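Local coordinates for melanin biosynthesis protein TyrA, putative (Shewanella oneidensis, PDB 2IIZ) that binds heme b and, as a member of the DyP-type peroxidase family, probably acts as a heme-dependent, dye-decolorizing peroxidase, at residues A[64-67]-A[73-76]; A[46-51]-A[105-110]. All coordinates share one frame; numbering follows the deposited sequence.

Val-64 joins the two contacts: its CG2 lies 3.5 Å from Ile-48 CD1, and its CG1 is 4.3 Å from Val-105 CG2. In this way the apolar layer runs on from contact 1 to contact 2, although their centres are about 18 Å apart. Strands 61-67 and 103-109 are neighbours in one antiparallel sheet, and helix 34-54, which supplies segment 46-51, precedes strand 61-67 in the chain. Both contacts belong to the N-terminal part of the DyP-type peroxidase and lie away from the heme pocket, which is lined by residues lying between 146 and 291 and includes the axial ligand His-225.

Contact 1 (A[64-67]-A[73-76]); sequences VAIG and SLYP
Ile-66, on the strand segment 64-67, meets Tyr-75 and Leu-74 through apolar contacts, with no hydrogen bond between the segments. In the closer of the two pairs, Ile-66 CD1 comes to the edge of the phenol ring, near its plane, and lies 3.5 Å from Tyr-75 CE2. The same methyl is 4.1 Å from Tyr-75 OH, so it sits beside the hydroxyl end of the ring edge, and the two side chains cross at about a right angle. Ile-66 owes this reach to CG1, which stands anti to the carbonyl carbon (chi1 -69°), and to an extended second torsion (chi2 150°) that carries CD1 out to the ring.

The short helix 71-74 ends just before Tyr-75, the first residue to leave helical geometry. The connection after strand 61-67, which includes this helix, brings Leu-74 and Tyr-75 back against Ile-66 within the ferredoxin-like α/β fold of the DyP-type peroxidase N-terminal half.

The looser aliphatic pair uses the other branch of the isoleucine: Ile-66 CG2 approaches Leu-74 CD1 at 4.4 Å, so the two branches are divided between neighbouring residues. Arg-38 NE of helix 34-54 hydrogen-bonds Leu-74 O. Aromatic neighbours also surround the tyrosine: Phe-306 meets its ring edge-to-face, and Trp-71 and Phe-310 meet it with planes at about 45°.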
loop_
_atom_site.group_PDB
_atom_site.type_symbol
_atom_site.label_atom_id
_atom_site.label_comp_id
_atom_site.label_asym_id
_atom_site.label_seq_id
_atom_site.Cartn_x
_atom_site.Cartn_y
_atom_site.Cartn_z
ATOM N N VAL A 64 -13.069 -14.972 5.539
ATOM C CA VAL A 64 -12.052 -16.021 5.559
ATOM C C VAL A 64 -12.509 -17.201 4.707
ATOM O O VAL A 64 -13.615 -17.726 4.905
ATOM C CB VAL A 64 -11.813 -16.593 6.964
ATOM C CG1 VAL A 64 -10.523 -17.430 6.991
ATOM C CG2 VAL A 64 -11.721 -15.478 7.981
ATOM N N ALA A 65 -11.642 -17.603 3.773
ATOM C CA ALA A 65 -11.853 -18.758 2.905
ATOM C C ALA A 65 -10.682 -19.709 3.018
ATOM O O ALA A 65 -9.595 -19.323 3.452
ATOM C CB ALA A 65 -12.010 -18.329 1.481
ATOM N N ILE A 66 -10.935 -20.947 2.605
ATOM C CA ILE A 66 -10.091 -22.104 2.902
ATOM C C ILE A 66 -9.684 -22.837 1.613
ATOM O O ILE A 66 -10.530 -23.133 0.781
ATOM C CB ILE A 66 -10.881 -23.058 3.823
ATOM C CG1 ILE A 66 -11.058 -22.399 5.195
ATOM C CG2 ILE A 66 -10.197 -24.405 3.972
ATOM C CD1 ILE A 66 -12.297 -22.823 5.863
ATOM N N GLY A 67 -8.396 -23.133 1.456
ATOM C CA GLY A 67 -7.888 -23.643 0.181
ATOM C C GLY A 67 -8.439 -25.014 -0.187
ATOM O O GLY A 67 -8.718 -25.838 0.686
ATOM N N SER A 73 -7.688 -31.647 5.451
ATOM C CA SER A 73 -6.885 -31.678 6.664
ATOM C C SER A 73 -7.660 -31.014 7.803
ATOM O O SER A 73 -7.638 -31.486 8.937
ATOM C CB SER A 73 -5.564 -30.949 6.426
ATOM O OG SER A 73 -4.859 -31.528 5.336
ATOM N N LEU A 74 -8.343 -29.916 7.481
ATOM C CA LEU A 74 -9.133 -29.148 8.446
ATOM C C LEU A 74 -10.535 -29.674 8.674
ATOM O O LEU A 74 -11.002 -29.674 9.807
ATOM C CB LEU A 74 -9.292 -27.700 7.982
ATOM C CG LEU A 74 -8.392 -26.613 8.557
ATOM C CD1 LEU A 74 -8.897 -25.264 8.053
ATOM C CD2 LEU A 74 -8.334 -26.632 10.075
ATOM N N TYR A 75 -11.212 -30.103 7.609
ATOM C CA TYR A 75 -12.625 -30.510 7.698
ATOM C C TYR A 75 -12.871 -31.890 7.066
ATOM O O TYR A 75 -13.602 -32.022 6.081
ATOM C CB TYR A 75 -13.521 -29.431 7.087
ATOM C CG TYR A 75 -13.369 -28.077 7.771
ATOM C CD1 TYR A 75 -13.846 -27.863 9.059
ATOM C CD2 TYR A 75 -12.743 -27.009 7.128
ATOM C CE1 TYR A 75 -13.701 -26.615 9.684
ATOM C CE2 TYR A 75 -12.599 -25.758 7.756
ATOM C CZ TYR A 75 -13.078 -25.574 9.024
ATOM O OH TYR A 75 -12.935 -24.350 9.635
ATOM N N PRO A 76 -12.256 -32.930 7.646
ATOM C CA PRO A 76 -12.239 -34.264 7.032
ATOM C C PRO A 76 -13.594 -34.995 6.943
ATOM O O PRO A 76 -13.749 -35.888 6.096
ATOM C CB PRO A 76 -11.267 -35.047 7.929
ATOM C CG PRO A 76 -11.272 -34.323 9.242
ATOM C CD PRO A 76 -11.530 -32.888 8.930
#

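Contact 2 (A[46-51]-A[105-110]); sequences QYIYEL and VHLRCD. With EDO (1,2-ethanediol), chain D; EDO (1,2-ethanediol), chain E.
Ile-48 turns its CG1 branch anti to the carbonyl carbon (chi1 -72°) and extends it (chi2 174°), which delivers CD1 from the helix to Val-105 and Leu-107. On the strand, Val-105 sets CG1 anti to its own backbone nitrogen (chi1 176°), placing that methyl beside the isoleucine. The principal touch is methyl to methyl, Ile-48 CD1 lying 3.8 Å from Leu-107 CD2; Ile-48 CG1 follows at 4.2 Å from the same leucine methyl. These two side chains cross at about a right angle, so one leucine branch rests against the last two carbons of the isoleucine chain. Ile-48 CD1 also reaches Val-105 CG1, at 4.2 Å, and in this way a single methyl serves two strand residues that project to the same side of the sheet. Dispersion and the exclusion of water hold the three together, for all are buried and no hydrogen bond spans the segments. Ile-122 of helix 112-125 also packs on Ile-48, joining a second helix to the first.

On the other face of the strand, His-106 stacks on Phe-63, and Arg-108 NH2, NE and NH1 hydrogen-bond Glu-17 O, Asn-19 OD1 and Gln-244 OE1 respectively. Where the strand gives out, Asp-110 accepts weak hydrogen bonds from two 1,2-ethanediol molecules, probably from the crystallisation liquor, one at OD2 and one at its backbone O. Helices 34-54 and 112-125, packed on one face of an antiparallel sheet with strands in the order 130-139, 21-29, 103-109, 61-67, are consistent with the ferredoxin-like fold of DyP-type peroxidases.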
loop_
_atom_site.group_PDB
_atom_site.type_symbol
_atom_site.label_atom_id
_atom_site.label_comp_id
_atom_site.label_asym_id
_atom_site.label_seq_id
_atom_site.Cartn_x
_atom_site.Cartn_y
_atom_site.Cartn_z
ATOM N N GLN A 46 -15.625 -14.748 13.066
ATOM C CA GLN A 46 -16.570 -14.028 13.896
ATOM C C GLN A 46 -16.188 -12.568 14.031
ATOM O O GLN A 46 -17.023 -11.684 13.865
ATOM C CB GLN A 46 -16.557 -14.652 15.274
ATOM C CG GLN A 46 -17.603 -14.124 16.227
ATOM C CD GLN A 46 -17.461 -14.767 17.582
ATOM O OE1 GLN A 46 -18.352 -15.485 18.034
ATOM N NE2 GLN A 46 -16.319 -14.515 18.244
ATOM N N TYR A 47 -14.917 -12.335 14.344
ATOM C CA TYR A 47 -14.367 -10.999 14.530
ATOM C C TYR A 47 -14.612 -10.177 13.277
ATOM O O TYR A 47 -15.137 -9.074 13.358
ATOM C CB TYR A 47 -12.876 -11.150 14.845
ATOM C CG TYR A 47 -12.024 -9.909 14.941
ATOM C CD1 TYR A 47 -12.284 -8.907 15.868
ATOM C CD2 TYR A 47 -10.916 -9.756 14.097
ATOM C CE1 TYR A 47 -11.460 -7.767 15.935
ATOM C CE2 TYR A 47 -10.103 -8.641 14.154
ATOM C CZ TYR A 47 -10.367 -7.649 15.064
ATOM O OH TYR A 47 -9.519 -6.553 15.079
ATOM N N ILE A 48 -14.239 -10.735 12.128
ATOM C CA ILE A 48 -14.455 -10.092 10.832
ATOM C C ILE A 48 -15.913 -9.690 10.581
ATOM O O ILE A 48 -16.196 -8.645 9.977
ATOM C CB ILE A 48 -13.964 -11.001 9.673
ATOM C CG1 ILE A 48 -12.439 -11.038 9.669
ATOM C CG2 ILE A 48 -14.447 -10.475 8.313
ATOM C CD1 ILE A 48 -11.818 -12.018 8.666
ATOM N N TYR A 49 -16.828 -10.528 11.043
ATOM C CA TYR A 49 -18.269 -10.261 10.937
ATOM C C TYR A 49 -18.633 -9.102 11.835
ATOM O O TYR A 49 -19.187 -8.106 11.394
ATOM C CB TYR A 49 -19.021 -11.523 11.357
ATOM C CG TYR A 49 -20.504 -11.571 11.129
ATOM C CD1 TYR A 49 -21.396 -11.097 12.085
ATOM C CD2 TYR A 49 -21.025 -12.119 9.956
ATOM C CE1 TYR A 49 -22.784 -11.160 11.872
ATOM C CE2 TYR A 49 -22.405 -12.188 9.732
ATOM C CZ TYR A 49 -23.275 -11.708 10.690
ATOM O OH TYR A 49 -24.628 -11.783 10.446
ATOM N N GLU A 50 -18.305 -9.245 13.108
ATOM C CA GLU A 50 -18.554 -8.220 14.120
ATOM C C GLU A 50 -18.029 -6.820 13.730
ATOM O O GLU A 50 -18.613 -5.798 14.126
ATOM C CB GLU A 50 -17.936 -8.678 15.454
ATOM C CG GLU A 50 -18.681 -9.897 16.063
ATOM C CD GLU A 50 -18.021 -10.493 17.314
ATOM O OE1 GLU A 50 -16.810 -10.272 17.560
ATOM O OE2 GLU A 50 -18.735 -11.199 18.062
ATOM N N LEU A 51 -16.936 -6.788 12.962
ATOM C CA LEU A 51 -16.273 -5.535 12.557
ATOM C C LEU A 51 -17.052 -4.729 11.517
ATOM O O LEU A 51 -16.818 -3.511 11.353
ATOM C CB LEU A 51 -14.875 -5.832 11.995
ATOM C CG LEU A 51 -13.811 -6.257 13.001
ATOM C CD1 LEU A 51 -12.574 -6.694 12.277
ATOM C CD2 LEU A 51 -13.483 -5.120 13.907
ATOM N N VAL A 105 -7.533 -14.642 3.704
ATOM C CA VAL A 105 -8.261 -13.649 4.456
ATOM C C VAL A 105 -8.399 -12.418 3.571
ATOM O O VAL A 105 -7.403 -11.750 3.213
ATOM C CB VAL A 105 -7.538 -13.275 5.774
ATOM C CG1 VAL A 105 -8.260 -12.164 6.489
ATOM C CG2 VAL A 105 -7.437 -14.475 6.691
ATOM N N HIS A 106 -9.651 -12.128 3.234
ATOM C CA HIS A 106 -10.020 -11.042 2.347
ATOM C C HIS A 106 -10.643 -9.942 3.161
ATOM O O HIS A 106 -11.720 -10.134 3.732
ATOM C CB HIS A 106 -11.050 -11.573 1.383
ATOM C CG HIS A 106 -11.575 -10.562 0.425
ATOM N ND1 HIS A 106 -11.087 -10.434 -0.858
ATOM C CD2 HIS A 106 -12.555 -9.645 0.551
ATOM C CE1 HIS A 106 -11.742 -9.475 -1.481
ATOM N NE2 HIS A 106 -12.638 -8.978 -0.650
ATOM N N LEU A 107 -9.969 -8.794 3.210
ATOM C CA LEU A 107 -10.412 -7.681 4.055
ATOM C C LEU A 107 -10.656 -6.417 3.262
ATOM O O LEU A 107 -9.874 -6.071 2.369
ATOM C CB LEU A 107 -9.386 -7.383 5.153
ATOM C CG LEU A 107 -8.925 -8.576 5.981
ATOM C CD1 LEU A 107 -7.851 -8.151 6.986
ATOM C CD2 LEU A 107 -10.092 -9.247 6.690
ATOM N N ARG A 108 -11.735 -5.715 3.604
ATOM C CA ARG A 108 -12.111 -4.505 2.854
ATOM C C ARG A 108 -12.638 -3.359 3.697
ATOM O O ARG A 108 -13.230 -3.580 4.748
ATOM C CB ARG A 108 -13.103 -4.874 1.750
ATOM C CG ARG A 108 -12.399 -4.948 0.427
ATOM C CD ARG A 108 -13.097 -5.756 -0.562
ATOM N NE ARG A 108 -14.351 -5.164 -0.973
ATOM C CZ ARG A 108 -15.012 -5.497 -2.078
ATOM N NH1 ARG A 108 -14.539 -6.412 -2.915
ATOM N NH2 ARG A 108 -16.154 -4.900 -2.343
ATOM N N CYS A 109 -12.407 -2.130 3.218
ATOM C CA CYS A 109 -12.810 -0.920 3.941
ATOM C C CYS A 109 -12.531 0.324 3.099
ATOM O O CYS A 109 -11.645 0.320 2.226
ATOM C CB CYS A 109 -12.013 -0.812 5.252
ATOM S SG CYS A 109 -12.631 0.383 6.458
ATOM N N ASP A 110 -13.282 1.385 3.368
ATOM C CA ASP A 110 -13.021 2.709 2.791
ATOM C C ASP A 110 -11.904 3.476 3.533
ATOM O O ASP A 110 -11.539 4.593 3.151
ATOM C CB ASP A 110 -14.322 3.505 2.766
ATOM C CG ASP A 110 -15.369 2.842 1.880
ATOM O OD1 ASP A 110 -14.990 2.003 1.031
ATOM O OD2 ASP A 110 -16.566 3.144 2.023
HETATM C C1 EDO D . -16.988 4.280 -1.313
HETATM O O1 EDO D . -18.017 3.746 -2.140
HETATM C C2 EDO D . -17.365 5.693 -0.884
HETATM O O2 EDO D . -16.575 6.090 0.246
HETATM C C1 EDO E . -7.386 6.330 5.872
HETATM O O1 EDO E . -6.134 5.726 6.252
HETATM C C2 EDO E . -7.543 6.215 4.351
HETATM O O2 EDO E . -8.897 6.415 3.900
#